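Side-chain contacts in probable porin (Pseudomonas aeruginosa, PDB 4FT6), which probably forms a channel of the OprD family through the outer membrane, letting small solutes pass into the periplasm: residues Arg20-Asn25 and Ser81-Arg86; Asp292-Asn297 and Glu382-Leu387; Asp311-Ala316 and Gly321-Ala326; Met371-Ser374 and Ala378-Asp381. All blocks are in the same frame, centred on the assembly; numbering follows the deposited sequence.

Contact 1 of 4, residues Arg20-Asn25 and Ser81-Arg86; sequences RNLYFN and SGLLPR. With C8E ((hydroxyethyloxy)tri(ethyloxy)octane), chain C.
L83 reaches from the loop 81-86 to the strand 20-25, where its side chain settles between L22 and F24. Its CB is set back from the strand. CG comes to 4.1 Å from F24 CB, and there the chain forks. CD1 lies 4.0 Å from F24 CB and also approaches the backbone O of L22; CD2 meets L22 CD2 at 3.5 Å, the two leucines crossing obliquely. L22 and F24 point into the beta-barrel of this OprD-family porin, and the loop joining strands 58-71 and 95-107 folds inward to meet them. The outward residue Y23 instead has its CB 3.7 Å from C10 of the bound detergent C8E. With chi1 at -179°, the F24 ring stands clear of its own backbone N and extends to S81, whose CB is 3.5 Å from F24 CD1 and whose O lies over one ring face, toward the rim. S81 OG closes an ST turn by accepting from L83 N (3.1 Å) and is also hydrogen-bonded to E40.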
loop_
_atom_site.group_PDB
_atom_site.type_symbol
_atom_site.label_atom_id
_atom_site.label_comp_id
_atom_site.label_asym_id
_atom_site.label_seq_id
_atom_site.Cartn_x
_atom_site.Cartn_y
_atom_site.Cartn_z
ATOM N N ARG A 20 3.773 -9.343 14.030
ATOM C CA ARG A 20 2.450 -8.761 13.874
ATOM C C ARG A 20 1.377 -9.769 14.276
ATOM O O ARG A 20 1.198 -10.791 13.605
ATOM C CB ARG A 20 2.232 -8.286 12.428
ATOM C CG ARG A 20 0.824 -7.761 12.120
ATOM C CD ARG A 20 0.734 -7.273 10.679
ATOM N NE ARG A 20 1.679 -6.183 10.408
ATOM C CZ ARG A 20 1.990 -5.727 9.194
ATOM N NH1 ARG A 20 1.439 -6.272 8.115
ATOM N NH2 ARG A 20 2.856 -4.721 9.061
ATOM N N ASN A 21 0.680 -9.479 15.376
ATOM C CA ASN A 21 -0.486 -10.258 15.776
ATOM C C ASN A 21 -1.731 -9.535 15.293
ATOM O O ASN A 21 -1.936 -8.365 15.624
ATOM C CB ASN A 21 -0.550 -10.420 17.292
ATOM C CG ASN A 21 -1.571 -11.452 17.715
ATOM O OD1 ASN A 21 -2.754 -11.138 17.910
ATOM N ND2 ASN A 21 -1.128 -12.701 17.846
ATOM N N LEU A 22 -2.561 -10.215 14.507
ATOM C CA LEU A 22 -3.659 -9.529 13.831
ATOM C C LEU A 22 -4.989 -10.240 14.013
ATOM O O LEU A 22 -5.107 -11.436 13.722
ATOM C CB LEU A 22 -3.350 -9.403 12.338
ATOM C CG LEU A 22 -4.309 -8.582 11.482
ATOM C CD1 LEU A 22 -4.614 -7.293 12.194
ATOM C CD2 LEU A 22 -3.661 -8.295 10.130
ATOM N N TYR A 23 -5.980 -9.495 14.499
ATOM C CA TYR A 23 -7.352 -9.975 14.535
ATOM C C TYR A 23 -8.133 -9.153 13.513
ATOM O O TYR A 23 -8.136 -7.922 13.573
ATOM C CB TYR A 23 -7.964 -9.825 15.937
ATOM C CG TYR A 23 -9.458 -10.072 15.947
ATOM C CD1 TYR A 23 -9.968 -11.358 16.014
ATOM C CD2 TYR A 23 -10.354 -9.023 15.864
ATOM C CE1 TYR A 23 -11.332 -11.586 16.008
ATOM C CE2 TYR A 23 -11.724 -9.246 15.854
ATOM C CZ TYR A 23 -12.204 -10.525 15.926
ATOM O OH TYR A 23 -13.558 -10.747 15.915
ATOM N N PHE A 24 -8.801 -9.829 12.585
ATOM C CA PHE A 24 -9.509 -9.158 11.500
ATOM C C PHE A 24 -10.944 -9.647 11.475
ATOM O O PHE A 24 -11.189 -10.850 11.515
ATOM C CB PHE A 24 -8.840 -9.500 10.172
ATOM C CG PHE A 24 -9.468 -8.832 8.973
ATOM C CD1 PHE A 24 -10.583 -9.377 8.349
ATOM C CD2 PHE A 24 -8.913 -7.680 8.443
ATOM C CE1 PHE A 24 -11.152 -8.762 7.231
ATOM C CE2 PHE A 24 -9.472 -7.061 7.323
ATOM C CZ PHE A 24 -10.595 -7.602 6.716
ATOM N N ASN A 25 -11.889 -8.718 11.387
ATOM C CA ASN A 25 -13.299 -9.078 11.415
ATOM C C ASN A 25 -14.096 -8.150 10.506
ATOM O O ASN A 25 -14.451 -7.032 10.888
ATOM C CB ASN A 25 -13.827 -9.035 12.851
ATOM C CG ASN A 25 -15.164 -9.742 13.009
ATOM O OD1 ASN A 25 -16.029 -9.665 12.134
ATOM N ND2 ASN A 25 -15.336 -10.441 14.129
ATOM N N SER A 81 -10.359 -13.739 4.882
ATOM C CA SER A 81 -10.011 -12.416 5.408
ATOM C C SER A 81 -8.782 -11.777 4.778
ATOM O O SER A 81 -8.602 -10.559 4.868
ATOM C CB SER A 81 -9.799 -12.480 6.917
ATOM O OG SER A 81 -8.484 -12.908 7.207
ATOM N N GLY A 82 -7.930 -12.593 4.164
ATOM C CA GLY A 82 -6.674 -12.113 3.624
ATOM C C GLY A 82 -5.491 -12.218 4.569
ATOM O O GLY A 82 -4.397 -11.787 4.224
ATOM N N LEU A 83 -5.697 -12.783 5.757
ATOM C CA LEU A 83 -4.587 -13.031 6.684
ATOM C C LEU A 83 -3.911 -14.343 6.337
ATOM O O LEU A 83 -2.738 -14.564 6.666
ATOM C CB LEU A 83 -5.068 -13.150 8.131
ATOM C CG LEU A 83 -5.960 -12.096 8.760
ATOM C CD1 LEU A 83 -6.020 -12.298 10.262
ATOM C CD2 LEU A 83 -5.437 -10.732 8.417
ATOM N N LEU A 84 -4.672 -15.223 5.694
ATOM C CA LEU A 84 -4.234 -16.592 5.442
ATOM C C LEU A 84 -4.686 -17.055 4.063
ATOM O O LEU A 84 -5.733 -16.619 3.566
ATOM C CB LEU A 84 -4.812 -17.546 6.497
ATOM C CG LEU A 84 -4.524 -17.400 7.989
ATOM C CD1 LEU A 84 -5.471 -18.309 8.746
ATOM C CD2 LEU A 84 -3.082 -17.761 8.318
ATOM N N PRO A 85 -3.890 -17.932 3.434
ATOM C CA PRO A 85 -4.351 -18.613 2.222
ATOM C C PRO A 85 -5.547 -19.495 2.554
ATOM O O PRO A 85 -5.756 -19.873 3.713
ATOM C CB PRO A 85 -3.147 -19.475 1.809
ATOM C CG PRO A 85 -2.297 -19.572 3.037
ATOM C CD PRO A 85 -2.505 -18.291 3.785
ATOM N N ARG A 86 -6.331 -19.823 1.537
ATOM C CA ARG A 86 -7.590 -20.505 1.758
ATOM C C ARG A 86 -7.752 -21.586 0.710
ATOM O O ARG A 86 -7.698 -21.310 -0.486
ATOM C CB ARG A 86 -8.728 -19.489 1.672
ATOM C CG ARG A 86 -10.078 -20.031 2.058
ATOM C CD ARG A 86 -11.148 -18.967 1.946
ATOM N NE ARG A 86 -12.410 -19.447 2.509
ATOM C CZ ARG A 86 -13.531 -18.738 2.555
ATOM N NH1 ARG A 86 -13.562 -17.508 2.065
ATOM N NH2 ARG A 86 -14.619 -19.262 3.092
HETATM C C3 C8E C . -11.909 -16.398 18.995
HETATM C C4 C8E C . -10.584 -16.025 19.648
HETATM C C5 C8E C . -9.920 -14.873 18.903
HETATM C C6 C8E C . -9.562 -13.734 19.851
HETATM C C7 C8E C . -8.460 -12.835 19.297
HETATM C C8 C8E C . -8.298 -11.582 20.152
HETATM O O9 C8E C . -6.935 -11.223 20.266
HETATM C C10 C8E C . -6.552 -10.194 19.376
HETATM C C11 C8E C . -5.247 -9.554 19.844
HETATM O O12 C8E C . -4.826 -8.547 18.949
HETATM C C13 C8E C . -4.490 -7.353 19.619
#

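Contact 2 of 4, residues Asp292-Asn297 and Glu382-Leu387; sequences DIQVRN and ENRLIL. With C8E ((hydroxyethyloxy)tri(ethyloxy)octane), chain C.
Q294, on a loop folded into the barrel, lays its side chain against E382 and R384 on the inner wall formed by strand 380-392. The loop probably helps to narrow the lumen, as inward-folded loops do in OprD-family porins. The closer-packed part is this polar trio. Q294 is extended, its CG anti to the backbone N (chi1 -164°), which carries the amide across to the strand. There NE2 donates to E382 OE1 at 3.2 Å in a fairly straight bond (162°). The amide and carboxylate planes are turned 59° apart. R384 bends at chi2 and chi3, and its guanidinium turns one face to Q294 CG, while Q294 NE2 lies 3.8 Å from R384 CG. E382 OE1 and R384 NH1 sit too close together in the model, however, so the places of that oxygen and of the guanidinium are both doubtful. The other carboxylate oxygen, E382 OE2, forms a salt bridge with R26, and F24 packs against both E382 and R384. The V295 end is looser: it is partly exposed and meets E382 through weak van der Waals contact alone, the two side chains passing one another head to tail. On the outer surface of the same strand the surroundings turn apolar, and detergent replaces the loop. L385 CB lies 3.6 Å from O12 of C8E, with the detergent's C13 equally near.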
loop_
_atom_site.group_PDB
_atom_site.type_symbol
_atom_site.label_atom_id
_atom_site.label_comp_id
_atom_site.label_asym_id
_atom_site.label_seq_id
_atom_site.Cartn_x
_atom_site.Cartn_y
_atom_site.Cartn_z
ATOM N N ASP A 292 -7.920 6.019 -1.028
ATOM C CA ASP A 292 -7.600 4.601 -0.926
ATOM C C ASP A 292 -7.543 4.305 0.561
ATOM O O ASP A 292 -6.495 4.422 1.195
ATOM C CB ASP A 292 -6.270 4.255 -1.592
ATOM C CG ASP A 292 -6.043 2.757 -1.690
ATOM O OD1 ASP A 292 -6.615 1.998 -0.860
ATOM O OD2 ASP A 292 -5.288 2.338 -2.598
ATOM N N ILE A 293 -8.689 3.959 1.130
ATOM C CA ILE A 293 -8.786 3.873 2.575
ATOM C C ILE A 293 -9.097 2.445 3.024
ATOM O O ILE A 293 -8.830 1.500 2.289
ATOM C CB ILE A 293 -9.770 4.936 3.147
ATOM C CG1 ILE A 293 -11.176 4.699 2.617
ATOM C CG2 ILE A 293 -9.302 6.341 2.786
ATOM C CD1 ILE A 293 -12.132 5.746 3.013
ATOM N N GLN A 294 -9.657 2.287 4.221
ATOM C CA GLN A 294 -9.627 0.993 4.900
ATOM C C GLN A 294 -10.229 -0.186 4.123
ATOM O O GLN A 294 -9.588 -1.220 4.003
ATOM C CB GLN A 294 -10.232 1.095 6.311
ATOM C CG GLN A 294 -9.898 -0.098 7.207
ATOM C CD GLN A 294 -10.397 0.074 8.622
ATOM O OE1 GLN A 294 -10.519 1.198 9.116
ATOM N NE2 GLN A 294 -10.690 -1.042 9.290
ATOM N N VAL A 295 -11.438 -0.032 3.587
ATOM C CA VAL A 295 -12.110 -1.155 2.926
ATOM C C VAL A 295 -12.358 -0.935 1.433
ATOM O O VAL A 295 -12.459 -1.889 0.661
ATOM C CB VAL A 295 -13.448 -1.538 3.634
ATOM C CG1 VAL A 295 -13.605 -0.778 4.959
ATOM C CG2 VAL A 295 -14.636 -1.299 2.717
ATOM N N ARG A 296 -12.451 0.326 1.038
ATOM C CA ARG A 296 -12.757 0.692 -0.338
ATOM C C ARG A 296 -11.843 1.848 -0.788
ATOM O O ARG A 296 -11.355 2.632 0.049
ATOM C CB ARG A 296 -14.231 1.096 -0.435
ATOM C CG ARG A 296 -14.732 1.314 -1.838
ATOM C CD ARG A 296 -16.192 1.664 -1.847
ATOM N NE ARG A 296 -16.505 2.504 -2.999
ATOM C CZ ARG A 296 -16.611 2.046 -4.240
ATOM N NH1 ARG A 296 -16.424 0.756 -4.487
ATOM N NH2 ARG A 296 -16.898 2.874 -5.232
ATOM N N ASN A 297 -11.596 1.955 -2.095
ATOM C CA ASN A 297 -10.679 2.977 -2.603
ATOM C C ASN A 297 -11.328 3.967 -3.600
ATOM O O ASN A 297 -10.661 4.853 -4.158
ATOM C CB ASN A 297 -9.390 2.336 -3.166
ATOM C CG ASN A 297 -9.646 1.521 -4.408
ATOM O OD1 ASN A 297 -10.779 1.442 -4.889
ATOM N ND2 ASN A 297 -8.596 0.931 -4.956
ATOM N N GLU A 382 -16.031 -3.124 9.715
ATOM C CA GLU A 382 -14.775 -3.851 9.823
ATOM C C GLU A 382 -14.014 -3.431 11.051
ATOM O O GLU A 382 -13.939 -2.248 11.371
ATOM C CB GLU A 382 -13.916 -3.627 8.582
ATOM C CG GLU A 382 -12.815 -4.640 8.395
ATOM C CD GLU A 382 -11.898 -4.264 7.251
ATOM O OE1 GLU A 382 -10.850 -3.650 7.520
ATOM O OE2 GLU A 382 -12.227 -4.559 6.080
ATOM N N ASN A 383 -13.463 -4.413 11.750
ATOM C CA ASN A 383 -12.597 -4.152 12.879
ATOM C C ASN A 383 -11.312 -4.939 12.749
ATOM O O ASN A 383 -11.321 -6.117 12.363
ATOM C CB ASN A 383 -13.273 -4.558 14.172
ATOM C CG ASN A 383 -14.182 -3.493 14.703
ATOM O OD1 ASN A 383 -13.744 -2.576 15.406
ATOM N ND2 ASN A 383 -15.462 -3.599 14.375
ATOM N N ARG A 384 -10.204 -4.288 13.076
ATOM C CA ARG A 384 -8.945 -4.991 13.180
ATOM C C ARG A 384 -8.261 -4.588 14.471
ATOM O O ARG A 384 -8.273 -3.416 14.853
ATOM C CB ARG A 384 -8.053 -4.723 11.961
ATOM C CG ARG A 384 -8.686 -3.807 10.917
ATOM C CD ARG A 384 -8.652 -4.372 9.491
ATOM N NE ARG A 384 -7.539 -3.859 8.693
ATOM C CZ ARG A 384 -7.595 -3.557 7.395
ATOM N NH1 ARG A 384 -8.722 -3.698 6.716
ATOM N NH2 ARG A 384 -6.512 -3.099 6.772
ATOM N N LEU A 385 -7.714 -5.579 15.165
ATOM C CA LEU A 385 -6.827 -5.336 16.294
ATOM C C LEU A 385 -5.435 -5.687 15.792
ATOM O O LEU A 385 -5.239 -6.744 15.184
ATOM C CB LEU A 385 -7.183 -6.234 17.478
ATOM C CG LEU A 385 -7.717 -5.573 18.740
ATOM C CD1 LEU A 385 -7.239 -4.121 18.826
ATOM C CD2 LEU A 385 -9.234 -5.665 18.793
ATOM N N ILE A 386 -4.470 -4.800 16.010
ATOM C CA ILE A 386 -3.117 -5.044 15.528
ATOM C C ILE A 386 -2.085 -4.823 16.626
ATOM O O ILE A 386 -1.934 -3.710 17.144
ATOM C CB ILE A 386 -2.772 -4.150 14.319
ATOM C CG1 ILE A 386 -3.984 -3.988 13.400
ATOM C CG2 ILE A 386 -1.585 -4.721 13.546
ATOM C CD1 ILE A 386 -3.811 -2.921 12.390
ATOM N N LEU A 387 -1.381 -5.900 16.970
ATOM C CA LEU A 387 -0.309 -5.883 17.962
ATOM C C LEU A 387 1.005 -5.931 17.179
ATOM O O LEU A 387 1.150 -6.721 16.237
ATOM C CB LEU A 387 -0.409 -7.115 18.874
ATOM C CG LEU A 387 -0.367 -7.013 20.401
ATOM C CD1 LEU A 387 0.867 -7.697 20.951
ATOM C CD2 LEU A 387 -0.412 -5.573 20.864
HETATM C C3 C8E C . -11.909 -16.398 18.995
HETATM C C4 C8E C . -10.584 -16.025 19.648
HETATM C C5 C8E C . -9.920 -14.873 18.903
HETATM C C6 C8E C . -9.562 -13.734 19.851
HETATM C C7 C8E C . -8.460 -12.835 19.297
HETATM C C8 C8E C . -8.298 -11.582 20.152
HETATM O O9 C8E C . -6.935 -11.223 20.266
HETATM C C10 C8E C . -6.552 -10.194 19.376
HETATM C C11 C8E C . -5.247 -9.554 19.844
HETATM O O12 C8E C . -4.826 -8.547 18.949
HETATM C C13 C8E C . -4.490 -7.353 19.619
#

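Contact 3 of 4, residues Asp311-Ala316 and Gly321-Ala326; sequences DYDFVA and GLTAMA. With C8E ((hydroxyethyloxy)tri(ethyloxy)octane), chain B.
The F314 ring is sandwiched: Y312 CD2 lies 3.4 Å above the centre of one face, and L322 CD2 packs on the opposite face, offset toward the rim. That methyl makes a CH-pi contact 4.0 Å from the ring centroid, L322 running alongside F314. At the F314 edge, A324 CB sits in the ring plane, 3.8 Å from CE1. The Y312 ring in turn has F314 CD2 in plane at its edge and, over one face, the alkyl chain of a bound C8E, whose C4 is 3.5 Å from Y312 CE2. On the face bearing D311, D313, T323 and M325, D311 lies alongside M325, while its carboxylate forms a salt bridge with R309. Y312 and A324 form a hydrogen-bonded antiparallel pair, Y312 N to A324 O at 2.8 Å and A324 N to Y312 O at 2.9 Å; F314 N adds a bond to L322 O. D313 OD1 accepts from V315 N, an Asx turn where strand 304-313 gives way to the connection. Aromatic side chains touching detergent, with aliphatic ones packed on them, are typical of the lipid-facing surface of an outer-membrane barrel.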
loop_
_atom_site.group_PDB
_atom_site.type_symbol
_atom_site.label_atom_id
_atom_site.label_comp_id
_atom_site.label_asym_id
_atom_site.label_seq_id
_atom_site.Cartn_x
_atom_site.Cartn_y
_atom_site.Cartn_z
ATOM N N ASP A 311 -6.982 14.348 12.542
ATOM C CA ASP A 311 -5.946 13.605 13.252
ATOM C C ASP A 311 -5.686 14.303 14.570
ATOM O O ASP A 311 -5.829 15.525 14.669
ATOM C CB ASP A 311 -4.642 13.566 12.440
ATOM C CG ASP A 311 -4.677 12.550 11.320
ATOM O OD1 ASP A 311 -5.211 12.878 10.247
ATOM O OD2 ASP A 311 -4.173 11.424 11.510
ATOM N N TYR A 312 -5.312 13.536 15.586
ATOM C CA TYR A 312 -4.785 14.142 16.800
ATOM C C TYR A 312 -3.646 13.313 17.348
ATOM O O TYR A 312 -3.735 12.080 17.399
ATOM C CB TYR A 312 -5.858 14.343 17.879
ATOM C CG TYR A 312 -5.359 15.154 19.068
ATOM C CD1 TYR A 312 -4.985 16.485 18.917
ATOM C CD2 TYR A 312 -5.276 14.598 20.336
ATOM C CE1 TYR A 312 -4.533 17.232 19.982
ATOM C CE2 TYR A 312 -4.822 15.336 21.414
ATOM C CZ TYR A 312 -4.454 16.659 21.236
ATOM O OH TYR A 312 -4.011 17.412 22.316
ATOM N N ASP A 313 -2.587 14.011 17.756
ATOM C CA ASP A 313 -1.397 13.396 18.327
ATOM C C ASP A 313 -1.424 13.709 19.814
ATOM O O ASP A 313 -1.207 14.852 20.212
ATOM C CB ASP A 313 -0.149 13.999 17.674
ATOM C CG ASP A 313 1.119 13.263 18.035
ATOM O OD1 ASP A 313 1.192 12.688 19.136
ATOM O OD2 ASP A 313 2.056 13.267 17.212
ATOM N N PHE A 314 -1.697 12.702 20.638
ATOM C CA PHE A 314 -1.939 12.940 22.058
ATOM C C PHE A 314 -0.697 13.307 22.863
ATOM O O PHE A 314 -0.750 13.320 24.091
ATOM C CB PHE A 314 -2.658 11.748 22.696
ATOM C CG PHE A 314 -4.148 11.729 22.450
ATOM C CD1 PHE A 314 -4.672 11.249 21.250
ATOM C CD2 PHE A 314 -5.027 12.184 23.429
ATOM C CE1 PHE A 314 -6.047 11.239 21.034
ATOM C CE2 PHE A 314 -6.396 12.171 23.217
ATOM C CZ PHE A 314 -6.908 11.701 22.020
ATOM N N VAL A 315 0.411 13.606 22.188
ATOM C CA VAL A 315 1.568 14.180 22.878
ATOM C C VAL A 315 1.163 15.405 23.710
ATOM O O VAL A 315 1.443 15.463 24.910
ATOM C CB VAL A 315 2.716 14.552 21.902
ATOM C CG1 VAL A 315 2.170 15.163 20.626
ATOM C CG2 VAL A 315 3.689 15.508 22.565
ATOM N N ALA A 316 0.478 16.355 23.074
ATOM C CA ALA A 316 0.105 17.620 23.713
ATOM C C ALA A 316 -0.613 17.464 25.055
ATOM O O ALA A 316 -0.420 18.273 25.960
ATOM C CB ALA A 316 -0.727 18.458 22.766
ATOM N N GLY A 321 2.885 8.772 22.077
ATOM C CA GLY A 321 2.659 7.419 21.611
ATOM C C GLY A 321 1.196 7.149 21.306
ATOM O O GLY A 321 0.866 6.204 20.594
ATOM N N LEU A 322 0.307 7.981 21.835
ATOM C CA LEU A 322 -1.112 7.805 21.562
ATOM C C LEU A 322 -1.547 8.704 20.405
ATOM O O LEU A 322 -1.363 9.914 20.456
ATOM C CB LEU A 322 -1.929 8.106 22.818
ATOM C CG LEU A 322 -3.443 8.024 22.633
ATOM C CD1 LEU A 322 -3.843 6.637 22.191
ATOM C CD2 LEU A 322 -4.138 8.401 23.913
ATOM N N THR A 323 -2.093 8.119 19.343
ATOM C CA THR A 323 -2.656 8.926 18.255
ATOM C C THR A 323 -4.047 8.447 17.861
ATOM O O THR A 323 -4.402 7.280 18.074
ATOM C CB THR A 323 -1.786 8.948 16.998
ATOM O OG1 THR A 323 -1.610 7.608 16.514
ATOM C CG2 THR A 323 -0.448 9.599 17.285
ATOM N N ALA A 324 -4.823 9.363 17.286
ATOM C CA ALA A 324 -6.178 9.067 16.854
ATOM C C ALA A 324 -6.436 9.726 15.511
ATOM O O ALA A 324 -5.915 10.806 15.229
ATOM C CB ALA A 324 -7.183 9.548 17.883
ATOM N N MET A 325 -7.252 9.078 14.691
ATOM C CA MET A 325 -7.549 9.572 13.356
ATOM C C MET A 325 -8.974 9.177 12.992
ATOM O O MET A 325 -9.402 8.056 13.274
ATOM C CB MET A 325 -6.554 8.959 12.353
ATOM C CG MET A 325 -6.661 9.450 10.901
ATOM S SD MET A 325 -8.032 8.763 9.928
ATOM C CE MET A 325 -7.530 7.059 9.715
ATOM N N ALA A 326 -9.706 10.090 12.361
ATOM C CA ALA A 326 -11.024 9.762 11.828
ATOM C C ALA A 326 -11.157 10.396 10.455
ATOM O O ALA A 326 -10.702 11.525 10.243
ATOM C CB ALA A 326 -12.140 10.254 12.766
HETATM C C1 C8E B . -9.914 13.997 19.500
HETATM C C2 C8E B . -9.059 14.505 20.659
HETATM C C3 C8E B . -8.947 16.028 20.697
HETATM C C4 C8E B . -8.095 16.515 21.874
HETATM C C5 C8E B . -8.235 18.020 22.080
HETATM C C6 C8E B . -7.524 18.540 23.324
HETATM C C7 C8E B . -7.574 20.072 23.423
HETATM C C8 C8E B . -6.539 20.729 22.514
HETATM O O9 C8E B . -6.872 22.062 22.172
HETATM C C10 C8E B . -5.967 22.980 22.744
#

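Contact 4 of 4, residues Met371-Ser374 and Ala378-Asp381; sequences MLRS and ADVD. With C8E ((hydroxyethyloxy)tri(ethyloxy)octane), chain E.
The beta hairpin of strands 364-374 and 380-392 is bridged near its turn by R373, which reaches across to V380 and D381. R373 folds back at chi2 (-76°), swinging its guanidinium alongside the backbone. NH1 and NH2 approach D381 end-on, and both converge on OD1: NH2 at 2.7 Å through the syn lone pair, NH1 at 3.0 Å from above the carboxylate plane. A weak bond from NH2 to D381 OD2 completes the salt bridge. NH1 also donates to two backbone oxygens, L372 O at 2.7 Å and V380 O at 3.0 Å, in each case from above the carbonyl plane. With three acceptors for two hydrogens, at least one N-H of NH1 must be shared. This edge-on grip fixes the rotation of the guanidinium. Within the antiparallel barrel wall, L372 and V380 form a hydrogen-bonded pair, L372 N to V380 O with a weak bond in return; their side chains meet on the inward face, CB to CG2. M371 shares the outer face with D381, and its extended chain brings CE to 3.5 Å from C1 of a bound C8E. Closer to the turn, D379 OD1 accepts from S374 N at 3.0 Å, 44° out of its carboxylate plane.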
loop_
_atom_site.group_PDB
_atom_site.type_symbol
_atom_site.label_atom_id
_atom_site.label_comp_id
_atom_site.label_asym_id
_atom_site.label_seq_id
_atom_site.Cartn_x
_atom_site.Cartn_y
_atom_site.Cartn_z
ATOM N N MET A 371 -16.897 1.779 8.748
ATOM C CA MET A 371 -18.249 1.538 8.283
ATOM C C MET A 371 -18.296 1.888 6.809
ATOM O O MET A 371 -17.773 2.930 6.398
ATOM C CB MET A 371 -19.254 2.426 9.027
ATOM C CG MET A 371 -19.473 2.099 10.499
ATOM S SD MET A 371 -20.901 2.985 11.170
ATOM C CE MET A 371 -20.988 2.324 12.830
ATOM N N LEU A 372 -18.932 1.037 6.015
ATOM C CA LEU A 372 -19.135 1.343 4.608
ATOM C C LEU A 372 -20.585 1.067 4.259
ATOM O O LEU A 372 -21.117 -0.004 4.581
ATOM C CB LEU A 372 -18.221 0.489 3.732
ATOM C CG LEU A 372 -18.538 0.606 2.242
ATOM C CD1 LEU A 372 -18.051 1.939 1.725
ATOM C CD2 LEU A 372 -17.927 -0.544 1.453
ATOM N N ARG A 373 -21.238 2.041 3.634
ATOM C CA ARG A 373 -22.586 1.831 3.121
ATOM C C ARG A 373 -22.641 2.334 1.687
ATOM O O ARG A 373 -21.936 3.289 1.325
ATOM C CB ARG A 373 -23.634 2.544 3.980
ATOM C CG ARG A 373 -23.569 2.192 5.451
ATOM C CD ARG A 373 -24.153 0.821 5.733
ATOM N NE ARG A 373 -24.094 0.495 7.161
ATOM C CZ ARG A 373 -23.102 -0.174 7.743
ATOM N NH1 ARG A 373 -22.071 -0.603 7.027
ATOM N NH2 ARG A 373 -23.147 -0.417 9.043
ATOM N N SER A 374 -23.491 1.700 0.887
ATOM C CA SER A 374 -23.492 1.923 -0.544
ATOM C C SER A 374 -24.771 1.376 -1.140
ATOM O O SER A 374 -25.470 0.613 -0.485
ATOM C CB SER A 374 -22.276 1.219 -1.159
ATOM O OG SER A 374 -22.361 1.209 -2.574
ATOM N N ALA A 378 -21.121 -3.914 -1.333
ATOM C CA ALA A 378 -21.632 -4.616 -0.161
ATOM C C ALA A 378 -21.369 -3.773 1.081
ATOM O O ALA A 378 -20.236 -3.333 1.309
ATOM C CB ALA A 378 -20.954 -5.994 -0.025
ATOM N N ASP A 379 -22.402 -3.547 1.887
ATOM C CA ASP A 379 -22.224 -2.792 3.126
ATOM C C ASP A 379 -21.395 -3.610 4.135
ATOM O O ASP A 379 -21.694 -4.787 4.386
ATOM C CB ASP A 379 -23.584 -2.403 3.733
ATOM C CG ASP A 379 -24.460 -1.597 2.771
ATOM O OD1 ASP A 379 -23.957 -1.139 1.722
ATOM O OD2 ASP A 379 -25.662 -1.417 3.073
ATOM N N VAL A 380 -20.346 -3.005 4.700
ATOM C CA VAL A 380 -19.551 -3.702 5.716
ATOM C C VAL A 380 -19.255 -2.877 6.971
ATOM O O VAL A 380 -19.278 -1.646 6.947
ATOM C CB VAL A 380 -18.197 -4.269 5.156
ATOM C CG1 VAL A 380 -18.384 -4.879 3.767
ATOM C CG2 VAL A 380 -17.136 -3.194 5.134
ATOM N N ASP A 381 -18.984 -3.584 8.064
ATOM C CA ASP A 381 -18.414 -3.006 9.273
ATOM C C ASP A 381 -17.157 -3.801 9.543
ATOM O O ASP A 381 -17.194 -5.030 9.570
ATOM C CB ASP A 381 -19.374 -3.158 10.450
ATOM C CG ASP A 381 -20.691 -2.429 10.237
ATOM O OD1 ASP A 381 -20.713 -1.394 9.540
ATOM O OD2 ASP A 381 -21.713 -2.899 10.768
HETATM C C1 C8E E . -21.243 2.027 16.283
HETATM C C2 C8E E . -20.087 3.002 16.471
HETATM C C3 C8E E . -18.748 2.354 16.103
HETATM C C4 C8E E . -17.894 2.086 17.339
HETATM C C5 C8E E . -16.596 2.898 17.349
HETATM C C6 C8E E . -16.787 4.304 16.788
HETATM C C7 C8E E . -15.601 5.229 17.070
HETATM C C8 C8E E . -15.143 5.238 18.526
HETATM O O9 C8E E . -13.872 5.851 18.631
HETATM C C10 C8E E . -13.881 7.116 19.262
HETATM C C11 C8E E . -12.458 7.667 19.393
HETATM O O12 C8E E . -11.979 8.110 18.137
HETATM C C13 C8E E . -11.718 9.499 18.085
#

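In the fold
Contacts 1 and 2 are buried and lie inside the barrel, each setting a loop against neighbouring wall strands, 14-28 and 380-392. They touch directly, with N25 N probably hydrogen-bonded to N383 O and L387 N to N21 O, and both reach the same C8E on the outside. Their chemistry differs: contact 1 is mainly apolar, contact 2 polar and charged. Contacts 3 and 4, only partly buried, are hairpin pairings within the wall, their centres about 26 Å apart. Contact 3 combines strand pairing with CH-pi and apolar packing beside detergent, contact 4 adds an arginine-aspartate salt bridge. Contact 4 shares strand 380-392 with contact 2 and meets it where V295 packs on L372 and V380.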